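Long-range contacts in CptN Toxin (PDB 4RMO), which is probably an RNA-cleaving toxin of a type III toxin-antitoxin system linked to bacteriophage resistance, bound here by its RNA antitoxin: residues V77-D81 against L111-S115; I48-I54 against E84-I89; H32-F36 against I122-R127. All coordinates share one frame. Where two conformers were deposited one is given. Residue numbers count along the deposited sequence, not the author numbering.

Contact 1. Residues V77-D81 against L111-S115. With CA (calcium ion), chain Q; nucleotides of chain F.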
# COMPACT_ATOMS: atom_id res chain seq x y z
N VAL A 77 -20.37 2.03 0.72
CA VAL A 77 -19.70 1.15 -0.19
C VAL A 77 -20.63 0.03 -0.66
O VAL A 77 -21.58 -0.37 0.04
CB VAL A 77 -18.42 0.59 0.46
CG1 VAL A 77 -18.74 -0.37 1.59
CG2 VAL A 77 -17.53 -0.10 -0.57
N LYS A 78 -20.37 -0.47 -1.85
CA LYS A 78 -21.12 -1.57 -2.43
C LYS A 78 -20.63 -2.84 -1.76
O LYS A 78 -19.44 -3.15 -1.82
CB LYS A 78 -20.86 -1.62 -3.94
CG LYS A 78 -22.04 -1.95 -4.80
CD LYS A 78 -21.71 -1.90 -6.30
CE LYS A 78 -21.78 -0.46 -6.77
NZ LYS A 78 -21.61 -0.22 -8.23
N LEU A 79 -21.55 -3.59 -1.17
CA LEU A 79 -21.18 -4.90 -0.57
C LEU A 79 -21.18 -5.99 -1.64
O LEU A 79 -21.55 -5.76 -2.79
CB LEU A 79 -22.14 -5.29 0.54
CG LEU A 79 -22.30 -4.24 1.63
CD1 LEU A 79 -23.18 -4.79 2.73
CD2 LEU A 79 -20.93 -3.84 2.18
N ASP A 80 -20.80 -7.19 -1.23
CA ASP A 80 -20.72 -8.32 -2.14
C ASP A 80 -22.13 -8.80 -2.64
O ASP A 80 -22.20 -9.65 -3.52
CB ASP A 80 -19.95 -9.48 -1.49
CG ASP A 80 -18.50 -9.11 -1.14
OD1 ASP A 80 -18.01 -8.12 -1.69
OD2 ASP A 80 -17.87 -9.81 -0.33
N ASP A 81 -23.21 -8.26 -2.09
CA ASP A 81 -24.52 -8.48 -2.66
C ASP A 81 -24.81 -7.48 -3.82
O ASP A 81 -25.93 -7.42 -4.32
CB ASP A 81 -25.61 -8.36 -1.57
CG ASP A 81 -25.70 -6.97 -0.93
OD1 ASP A 81 -25.09 -5.99 -1.42
OD2 ASP A 81 -26.43 -6.86 0.09
N LEU A 111 -22.18 -13.33 4.57
CA LEU A 111 -21.84 -12.05 3.96
C LEU A 111 -20.74 -11.39 4.78
O LEU A 111 -20.82 -11.31 6.00
CB LEU A 111 -23.03 -11.12 3.92
CG LEU A 111 -22.86 -9.87 3.09
CD1 LEU A 111 -22.77 -10.21 1.61
CD2 LEU A 111 -24.02 -8.90 3.29
N ARG A 112 -19.70 -10.93 4.11
CA ARG A 112 -18.64 -10.24 4.77
C ARG A 112 -17.99 -9.23 3.81
O ARG A 112 -18.29 -9.19 2.59
CB ARG A 112 -17.68 -11.24 5.39
CG ARG A 112 -16.85 -12.00 4.39
CD ARG A 112 -16.56 -13.45 4.80
NE ARG A 112 -17.36 -14.20 3.84
CZ ARG A 112 -16.92 -14.83 2.76
NH1 ARG A 112 -15.64 -14.96 2.49
NH2 ARG A 112 -17.81 -15.38 1.97
N LEU A 113 -17.20 -8.32 4.36
CA LEU A 113 -16.57 -7.28 3.53
C LEU A 113 -15.24 -7.89 3.04
O LEU A 113 -14.22 -7.72 3.66
CB LEU A 113 -16.38 -6.00 4.33
CG LEU A 113 -15.98 -4.80 3.52
CD1 LEU A 113 -17.03 -4.39 2.53
CD2 LEU A 113 -15.72 -3.64 4.48
N THR A 114 -15.29 -8.61 1.91
CA THR A 114 -14.12 -9.34 1.40
C THR A 114 -13.08 -8.41 0.78
O THR A 114 -11.90 -8.74 0.78
CB THR A 114 -14.53 -10.36 0.33
OG1 THR A 114 -15.32 -9.71 -0.70
CG2 THR A 114 -15.31 -11.48 0.95
N SER A 115 -13.52 -7.27 0.23
CA SER A 115 -12.60 -6.27 -0.30
C SER A 115 -11.76 -5.64 0.82
O SER A 115 -12.21 -4.72 1.52
CB SER A 115 -13.35 -5.18 -1.05
OG SER A 115 -13.93 -5.66 -2.24
CA CA Q . -17.13 -8.19 -4.00
P A F 14 -17.44 -11.66 -4.25
OP1 A F 14 -18.25 -11.67 -5.46
OP2 A F 14 -17.13 -10.32 -3.61
O5' A F 14 -18.13 -12.59 -3.16
C5' A F 14 -17.51 -12.78 -1.88
C4' A F 14 -18.26 -13.82 -1.09
O4' A F 14 -19.65 -13.40 -0.98
C3' A F 14 -18.34 -15.17 -1.78
O3' A F 14 -17.21 -15.98 -1.52
C2' A F 14 -19.60 -15.76 -1.17
O2' A F 14 -19.38 -16.30 0.11
C1' A F 14 -20.50 -14.53 -1.09
N9 A F 14 -21.41 -14.34 -2.24
C8 A F 14 -21.61 -13.23 -3.03
N7 A F 14 -22.57 -13.38 -3.91
C5 A F 14 -23.05 -14.66 -3.66
C6 A F 14 -24.10 -15.42 -4.24
N6 A F 14 -24.85 -14.98 -5.25
N1 A F 14 -24.35 -16.64 -3.73
C2 A F 14 -23.58 -17.09 -2.73
N3 A F 14 -22.58 -16.47 -2.09
C4 A F 14 -22.37 -15.24 -2.61
P G F 13 -12.80 -11.68 -9.18
OP1 G F 13 -12.65 -12.83 -10.10
OP2 G F 13 -13.68 -10.56 -9.55
O5' G F 13 -13.22 -12.34 -7.80
C5' G F 13 -13.92 -11.57 -6.80
C4' G F 13 -13.86 -12.31 -5.50
O4' G F 13 -12.53 -12.18 -4.97
C3' G F 13 -14.80 -11.80 -4.41
O3' G F 13 -16.07 -12.45 -4.53
C2' G F 13 -14.07 -12.22 -3.15
O2' G F 13 -14.32 -13.59 -2.88
C1' G F 13 -12.60 -12.06 -3.55
N9 G F 13 -11.99 -10.79 -3.17
C8 G F 13 -12.24 -9.53 -3.68
N7 G F 13 -11.49 -8.61 -3.14
C5 G F 13 -10.68 -9.30 -2.24
C6 G F 13 -9.67 -8.84 -1.36
O6 G F 13 -9.27 -7.67 -1.19
N1 G F 13 -9.11 -9.89 -0.64
C2 G F 13 -9.46 -11.21 -0.75
N2 G F 13 -8.83 -12.07 0.06
N3 G F 13 -10.42 -11.65 -1.55
C4 G F 13 -10.96 -10.65 -2.28
P U F 42 -31.15 -15.66 -6.93
OP1 U F 42 -31.91 -16.89 -6.55
OP2 U F 42 -31.72 -14.60 -7.78
O5' U F 42 -30.74 -14.96 -5.56
C5' U F 42 -29.94 -15.65 -4.57
C4' U F 42 -29.45 -14.68 -3.53
O4' U F 42 -28.62 -13.66 -4.17
C3' U F 42 -30.55 -13.92 -2.79
O3' U F 42 -30.23 -13.70 -1.43
C2' U F 42 -30.55 -12.57 -3.47
O2' U F 42 -31.03 -11.54 -2.65
C1' U F 42 -29.06 -12.40 -3.75
N1 U F 42 -28.78 -11.40 -4.79
C2 U F 42 -27.97 -10.35 -4.42
O2 U F 42 -27.49 -10.27 -3.31
N3 U F 42 -27.75 -9.41 -5.40
C4 U F 42 -28.25 -9.41 -6.69
O4 U F 42 -27.96 -8.48 -7.45
C5 U F 42 -29.09 -10.53 -7.00
C6 U F 42 -29.32 -11.47 -6.06
O HOH W 1 -19.42 -11.52 1.33
O HOH W 2 -16.54 -6.38 -0.28
O HOH W 3 -14.98 -8.09 -2.84
O HOH W 4 -19.11 -8.62 -5.40
O HOH W 5 -16.08 -8.89 -6.02
O HOH W 6 -16.43 -5.80 -4.19
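The loop between strand 109-110 and helix 116-134 meets the end of strand 75-78 at a calcium site shared between protein and RNA. Leu111 packs its CD2 on Leu79 CD1 (4.2 Å) and its CD1 against Asp80 CB (4.3 Å). Arg112 N hydrogen-bonds to water 1 (2.9 Å), which also lies 2.8 Å from Asp80 OD2; the Arg112 side chain leaves the contact at CB, and its NH2 lies 2.6 Å from O2' of A14 of chain F, with NE hydrogen-bonded to the His110 carbonyl. Leu113, centre of an inverse gamma turn, sends CD1 to Leu79 CD2 (4.0 Å) and Val77 CG1 (4.5 Å). The turn presents Thr114, whose OG1 donates to Asp80 OD2 (2.6 Å), fixing the carboxylate. Ser115 N, just before the helix, reaches Asp80 OD1 through water 2. That same Asp80 OD1 binds the calcium at 2.5 Å, in a six-ligand shell with four waters and OP2 of A14 at 2.2 Å.

Contact 2. Residues I48-I54 against E84-I89. With nucleotides of chain B.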
# COMPACT_ATOMS: atom_id res chain seq x y z
N ILE A 48 -20.62 -1.83 13.90
CA ILE A 48 -21.15 -0.69 13.16
C ILE A 48 -22.46 -1.08 12.48
O ILE A 48 -22.52 -2.02 11.69
CB ILE A 48 -20.15 -0.25 12.09
CG1 ILE A 48 -18.79 0.08 12.75
CG2 ILE A 48 -20.67 0.95 11.32
CD1 ILE A 48 -17.70 0.35 11.75
N PRO A 49 -23.52 -0.33 12.76
CA PRO A 49 -24.77 -0.63 12.14
C PRO A 49 -24.82 -0.15 10.68
O PRO A 49 -24.27 0.88 10.40
CB PRO A 49 -25.77 0.19 12.98
CG PRO A 49 -25.00 1.35 13.46
CD PRO A 49 -23.60 0.82 13.68
N LEU A 50 -25.55 -0.85 9.81
CA LEU A 50 -25.77 -0.40 8.46
C LEU A 50 -27.16 0.11 8.19
O LEU A 50 -28.12 -0.30 8.84
CB LEU A 50 -25.51 -1.52 7.46
CG LEU A 50 -24.22 -2.33 7.48
CD1 LEU A 50 -24.03 -3.01 6.12
CD2 LEU A 50 -22.98 -1.54 7.85
N SER A 51 -27.27 0.99 7.20
CA SER A 51 -28.51 1.44 6.68
C SER A 51 -28.44 1.42 5.14
O SER A 51 -27.41 1.72 4.55
CB SER A 51 -28.80 2.81 7.19
OG SER A 51 -29.91 3.41 6.49
N SER A 52 -29.56 1.15 4.47
CA SER A 52 -29.63 1.28 3.01
C SER A 52 -30.23 2.59 2.54
O SER A 52 -30.61 2.70 1.39
CB SER A 52 -30.38 0.08 2.41
OG SER A 52 -31.66 -0.02 2.95
N ARG A 53 -30.39 3.58 3.43
CA ARG A 53 -30.98 4.86 3.05
C ARG A 53 -29.92 5.77 2.43
O ARG A 53 -29.47 6.72 3.05
CB ARG A 53 -31.64 5.53 4.24
CG ARG A 53 -32.78 4.67 4.76
CD ARG A 53 -33.68 5.30 5.79
NE ARG A 53 -34.80 4.41 6.03
CZ ARG A 53 -35.99 4.82 6.38
NH1 ARG A 53 -36.21 6.12 6.57
NH2 ARG A 53 -36.96 3.94 6.51
N ILE A 54 -29.50 5.42 1.22
CA ILE A 54 -28.32 5.97 0.62
C ILE A 54 -28.54 7.46 0.31
O ILE A 54 -27.63 8.25 0.50
CB ILE A 54 -27.95 5.20 -0.65
CG1 ILE A 54 -27.71 3.70 -0.38
CG2 ILE A 54 -26.69 5.77 -1.30
CD1 ILE A 54 -26.79 3.43 0.79
N GLU A 84 -25.30 -0.90 -2.54
CA GLU A 84 -24.65 0.10 -1.71
C GLU A 84 -25.22 0.09 -0.30
O GLU A 84 -26.43 0.01 -0.12
CB GLU A 84 -24.81 1.47 -2.33
CG GLU A 84 -23.86 1.65 -3.50
CD GLU A 84 -23.79 3.08 -3.99
OE1 GLU A 84 -24.85 3.73 -4.12
OE2 GLU A 84 -22.66 3.57 -4.16
N SER A 85 -24.35 0.14 0.69
CA SER A 85 -24.73 0.22 2.09
C SER A 85 -23.99 1.35 2.78
O SER A 85 -22.79 1.54 2.55
CB SER A 85 -24.35 -1.07 2.81
OG SER A 85 -25.01 -2.21 2.26
N ALA A 86 -24.68 2.05 3.68
CA ALA A 86 -24.09 3.02 4.53
C ALA A 86 -23.70 2.44 5.89
O ALA A 86 -24.50 1.84 6.56
CB ALA A 86 -25.04 4.18 4.73
N PHE A 87 -22.43 2.63 6.26
CA PHE A 87 -21.87 2.21 7.51
C PHE A 87 -21.98 3.42 8.40
O PHE A 87 -21.34 4.43 8.12
CB PHE A 87 -20.41 1.85 7.35
CG PHE A 87 -20.16 0.51 6.70
CD1 PHE A 87 -20.46 0.30 5.35
CD2 PHE A 87 -19.56 -0.50 7.40
CE1 PHE A 87 -20.18 -0.90 4.76
CE2 PHE A 87 -19.27 -1.70 6.82
CZ PHE A 87 -19.61 -1.91 5.50
N LEU A 88 -22.82 3.35 9.43
CA LEU A 88 -23.04 4.50 10.29
C LEU A 88 -22.02 4.41 11.42
O LEU A 88 -22.32 4.03 12.56
CB LEU A 88 -24.45 4.59 10.81
CG LEU A 88 -25.62 4.51 9.82
CD1 LEU A 88 -26.93 5.04 10.42
CD2 LEU A 88 -25.34 5.14 8.50
N ILE A 89 -20.79 4.77 11.08
CA ILE A 89 -19.68 4.63 11.99
C ILE A 89 -19.93 5.54 13.21
O ILE A 89 -19.55 5.21 14.33
CB ILE A 89 -18.37 5.01 11.27
CG1 ILE A 89 -18.24 4.15 9.99
CG2 ILE A 89 -17.18 4.80 12.18
CD1 ILE A 89 -16.94 4.32 9.23
P A B 2 -34.13 7.45 9.17
OP1 A B 2 -34.45 7.98 7.84
OP2 A B 2 -32.74 7.02 9.47
O5' A B 2 -34.52 8.49 10.31
C5' A B 2 -35.83 9.12 10.32
C4' A B 2 -36.01 9.83 11.63
O4' A B 2 -35.88 8.88 12.73
C3' A B 2 -34.97 10.90 11.97
O3' A B 2 -35.21 12.17 11.40
C2' A B 2 -35.09 10.99 13.48
O2' A B 2 -36.25 11.67 13.87
C1' A B 2 -35.27 9.52 13.84
N9 A B 2 -34.01 8.86 14.11
C8 A B 2 -33.30 8.00 13.31
N7 A B 2 -32.22 7.52 13.87
C5 A B 2 -32.25 8.07 15.15
C6 A B 2 -31.38 7.94 16.25
N6 A B 2 -30.28 7.18 16.23
N1 A B 2 -31.70 8.60 17.38
C2 A B 2 -32.80 9.36 17.39
N3 A B 2 -33.70 9.56 16.42
C4 A B 2 -33.36 8.87 15.32
O5' A B 1 -33.11 3.14 10.59
C5' A B 1 -34.34 3.10 9.79
C4' A B 1 -35.41 4.01 10.36
O4' A B 1 -35.84 3.52 11.66
C3' A B 1 -35.02 5.46 10.62
O3' A B 1 -35.12 6.21 9.42
C2' A B 1 -36.05 5.88 11.65
O2' A B 1 -37.31 6.12 11.07
C1' A B 1 -36.13 4.62 12.51
N9 A B 1 -35.18 4.59 13.61
C8 A B 1 -34.06 3.80 13.74
N7 A B 1 -33.41 3.97 14.86
C5 A B 1 -34.16 4.92 15.53
C6 A B 1 -33.98 5.56 16.77
N6 A B 1 -32.97 5.30 17.60
N1 A B 1 -34.90 6.48 17.15
C2 A B 1 -35.92 6.74 16.31
N3 A B 1 -36.17 6.23 15.11
C4 A B 1 -35.25 5.32 14.77
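A methyl group sits almost squarely on an aromatic ring: Leu50 CD2 lies 3.7 Å from the centroid of the Phe87 ring, 14° off its normal, a CH-pi contact. The two residues form a non-hydrogen-bonded antiparallel pair with CA atoms 4.8 Å apart, so both side chains leave the same face of the sheet, and Leu50 CD1 also reaches Ser85 CB (3.8 Å). Ile48 extends this face, its CG2 4.1 Å from Phe87 CB and its CD1 4.2 Å from Ile89 CG1; helix 116-134 covers it through Ile122. Strands 44-51 and 84-87 are neighbours in the curled antiparallel sheet of the domain, consistent with the MazF/Kid-like fold of this toxin family, and run 141° apart over these short segments. Ser51 and Ala86 form the hydrogen-bonded pair, Ser51 N to Ala86 O at 3.0 Å and Ala86 N to Ser51 O at 2.9 Å, while Leu88 N donates to Pro49 O at 3.0 Å. At the end of the strand, Ser51 OG accepts from Arg53 N (3.1 Å) in an ST turn and also hydrogen-bonds to the bound RNA. Helix 54-65 then begins, and Ile54 CD1 folds back to 4.4 Å from Ala86 CB. Arg53 points away, and its NH1 donates to OP1 of A2 of chain B at 2.9 Å.

Contact 3. Residues H32-F36 against I122-R127. With nucleotides of chain B.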
# COMPACT_ATOMS: atom_id res chain seq x y z
N HIS A 32 -25.22 -5.79 11.09
CA HIS A 32 -24.20 -5.04 11.78
C HIS A 32 -22.84 -5.57 11.40
O HIS A 32 -22.65 -6.79 11.26
CB HIS A 32 -24.35 -5.16 13.30
CG HIS A 32 -25.46 -4.36 13.88
ND1 HIS A 32 -26.78 -4.77 13.85
CD2 HIS A 32 -25.46 -3.16 14.52
CE1 HIS A 32 -27.54 -3.86 14.43
NE2 HIS A 32 -26.76 -2.88 14.85
N TYR A 33 -21.86 -4.68 11.29
CA TYR A 33 -20.53 -5.05 10.87
C TYR A 33 -19.59 -5.13 12.07
O TYR A 33 -19.47 -4.20 12.85
CB TYR A 33 -20.01 -3.96 9.90
CG TYR A 33 -18.58 -4.11 9.39
CD1 TYR A 33 -18.28 -5.08 8.47
CD2 TYR A 33 -17.56 -3.26 9.79
CE1 TYR A 33 -17.01 -5.23 7.97
CE2 TYR A 33 -16.29 -3.35 9.27
CZ TYR A 33 -16.02 -4.37 8.36
OH TYR A 33 -14.75 -4.54 7.85
N TYR A 34 -18.86 -6.22 12.17
CA TYR A 34 -17.88 -6.39 13.22
C TYR A 34 -16.54 -5.79 12.77
O TYR A 34 -15.83 -6.36 11.96
CB TYR A 34 -17.68 -7.87 13.52
CG TYR A 34 -16.48 -8.16 14.42
CD1 TYR A 34 -16.10 -7.29 15.43
CD2 TYR A 34 -15.73 -9.32 14.26
CE1 TYR A 34 -15.00 -7.55 16.25
CE2 TYR A 34 -14.65 -9.61 15.08
CZ TYR A 34 -14.28 -8.71 16.06
OH TYR A 34 -13.17 -8.99 16.87
N CYS A 35 -16.20 -4.64 13.35
CA CYS A 35 -15.02 -3.90 12.97
C CYS A 35 -13.69 -4.31 13.63
O CYS A 35 -12.72 -4.62 12.94
CB CYS A 35 -15.29 -2.45 13.26
SG CYS A 35 -14.12 -1.48 12.36
N PHE A 36 -13.63 -4.31 14.94
CA PHE A 36 -12.44 -4.78 15.65
C PHE A 36 -12.73 -5.08 17.09
O PHE A 36 -13.68 -4.57 17.65
CB PHE A 36 -11.28 -3.77 15.59
CG PHE A 36 -11.69 -2.35 15.83
CD1 PHE A 36 -12.04 -1.90 17.10
CD2 PHE A 36 -11.64 -1.44 14.83
CE1 PHE A 36 -12.38 -0.58 17.33
CE2 PHE A 36 -12.01 -0.12 15.03
CZ PHE A 36 -12.39 0.32 16.29
N ILE A 122 -12.50 1.55 6.41
CA ILE A 122 -13.56 1.60 7.39
C ILE A 122 -12.95 1.47 8.79
O ILE A 122 -13.34 2.16 9.70
CB ILE A 122 -14.65 0.53 7.15
CG1 ILE A 122 -15.59 1.03 6.02
CG2 ILE A 122 -15.50 0.30 8.41
CD1 ILE A 122 -16.40 -0.06 5.37
N GLU A 123 -11.99 0.57 8.94
CA GLU A 123 -11.32 0.39 10.21
C GLU A 123 -10.64 1.72 10.64
O GLU A 123 -10.73 2.12 11.81
CB GLU A 123 -10.35 -0.81 10.16
CG GLU A 123 -10.90 -2.12 10.83
CD GLU A 123 -11.88 -3.09 10.01
OE1 GLU A 123 -12.77 -2.69 9.14
OE2 GLU A 123 -11.76 -4.32 10.31
N GLN A 124 -10.01 2.41 9.71
CA GLN A 124 -9.35 3.66 10.06
C GLN A 124 -10.35 4.68 10.48
O GLN A 124 -10.09 5.46 11.42
CB GLN A 124 -8.48 4.22 8.93
CG GLN A 124 -7.18 3.42 8.77
CD GLN A 124 -6.32 3.84 7.55
OE1 GLN A 124 -6.58 4.86 6.90
NE2 GLN A 124 -5.27 3.06 7.28
N LYS A 125 -11.45 4.75 9.76
CA LYS A 125 -12.45 5.74 10.07
C LYS A 125 -13.01 5.47 11.45
O LYS A 125 -13.27 6.39 12.21
CB LYS A 125 -13.53 5.74 9.00
CG LYS A 125 -13.08 6.42 7.75
CD LYS A 125 -14.14 6.44 6.67
CE LYS A 125 -13.62 7.07 5.39
NZ LYS A 125 -14.75 7.58 4.59
N ALA A 126 -13.15 4.20 11.78
CA ALA A 126 -13.76 3.79 13.02
C ALA A 126 -12.87 4.08 14.20
O ALA A 126 -13.36 4.38 15.29
CB ALA A 126 -14.07 2.30 12.98
N ARG A 127 -11.57 3.92 14.02
CA ARG A 127 -10.62 4.22 15.09
C ARG A 127 -10.62 5.69 15.39
O ARG A 127 -10.54 6.11 16.53
CB ARG A 127 -9.23 3.77 14.70
CG ARG A 127 -9.08 2.26 14.77
CD ARG A 127 -7.63 1.80 14.48
NE ARG A 127 -7.60 0.34 14.43
CZ ARG A 127 -7.75 -0.46 15.49
NH1 ARG A 127 -7.89 0.03 16.71
NH2 ARG A 127 -7.76 -1.77 15.31
P U B 26 -5.66 3.14 18.55
OP1 U B 26 -5.50 1.82 19.21
OP2 U B 26 -6.70 3.39 17.52
O5' U B 26 -5.94 4.33 19.58
C5' U B 26 -5.16 4.47 20.80
C4' U B 26 -5.73 5.58 21.64
O4' U B 26 -5.77 6.81 20.85
C3' U B 26 -7.16 5.36 22.13
O3' U B 26 -7.31 5.99 23.39
C2' U B 26 -7.99 6.13 21.10
O2' U B 26 -9.25 6.59 21.53
C1' U B 26 -7.08 7.33 20.81
N1 U B 26 -7.31 7.91 19.48
C2 U B 26 -7.80 9.19 19.41
O2 U B 26 -8.05 9.85 20.41
N3 U B 26 -8.02 9.66 18.14
C4 U B 26 -7.80 8.98 16.96
O4 U B 26 -8.03 9.55 15.88
C5 U B 26 -7.25 7.68 17.11
C6 U B 26 -7.06 7.18 18.34
P G B 24 -2.68 6.72 6.78
OP1 G B 24 -2.73 5.85 5.58
OP2 G B 24 -3.48 7.97 6.85
O5' G B 24 -3.22 6.06 8.12
C5' G B 24 -2.59 4.97 8.76
C4' G B 24 -1.90 5.41 10.04
O4' G B 24 -1.46 6.79 9.98
C3' G B 24 -2.66 5.37 11.35
O3' G B 24 -2.83 4.07 11.88
C2' G B 24 -1.69 6.12 12.25
O2' G B 24 -0.58 5.30 12.49
C1' G B 24 -1.23 7.24 11.31
N9 G B 24 -1.87 8.54 11.49
C8 G B 24 -2.58 9.25 10.55
N7 G B 24 -3.01 10.40 11.00
C5 G B 24 -2.52 10.47 12.30
C6 G B 24 -2.67 11.48 13.28
O6 G B 24 -3.24 12.57 13.19
N1 G B 24 -2.05 11.12 14.48
C2 G B 24 -1.37 9.95 14.69
N2 G B 24 -0.85 9.78 15.91
N3 G B 24 -1.26 8.98 13.79
C4 G B 24 -1.84 9.31 12.62
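Apolar contacts carry much of this interface. Tyr33 CE2 touches Ile122 CG2 at 3.8 Å, Cys35 SG rests 3.8 Å from Ala126 CB and 3.6 Å from Glu123 CG, and Phe36 CE2 lies 3.8 Å from Ala126 CB and also touches the aliphatic part of Arg127 at CG (3.8 Å). On the helix, the residues involved (Ile122, Glu123, Ala126 and Arg127) are one turn apart in pairs, tied by the backbone bonds Ala126 N to Ile122 O (2.9 Å) and Arg127 N to Glu123 O (3.0 Å), and so form a single stripe. Helix 116-134 here packs across one face of the antiparallel sheet, its axis 8.8 Å from strand 32-36 at a signed crossing angle of -70°, an alpha/beta packing that encloses the core between them. Cys35 has helix-like backbone angles (-85°/-57°), a local kink within the strand that lets Cys35 and Phe36, though consecutive, both meet the helix. Among the polar contacts, in the Glu123 conformer given, Tyr33 OH lies 3.0 Å from Glu123 OE1 and within hydrogen-bonding reach of it, with Asn4 OD1 a second, weak acceptor for the same hydroxyl. Glu123 OE2 is 2.8 Å from Cys35 O, a close approach of two acceptors rather than a hydrogen bond; the carboxylate also makes a long, weak ion pair with Arg3. The aromatic interaction is a cation-pi stack: the Arg127 guanidinium lies flat on the Phe36 ring, planes at 15°, with CZ 4.3 Å from the ring centroid. Arg127 also borders the RNA, its CD 3.6 Å from OP2 of U26 of chain B.

All three contacts reach the one antiparallel sheet. Strands 32-37, 44-51, 84-87 and 75-78 are successive neighbours in it, so contact 3 leads through contact 2 to contact 1; centres are about 12 Å apart between 1 and 2 and between 2 and 3, and about 14 Å between 1 and 3. Along the chain, residues 32-36 and 122-127 enclose both other contacts, whose segments interleave. Phe87 bridges the three, touching Val77, Tyr33 and Ile122, while Leu113 packs on Tyr33 and Ile122. Leu113, next to Thr114 of the calcium site, thus packs into the core under helix 116-134, and each contact also has a residue beside bound RNA.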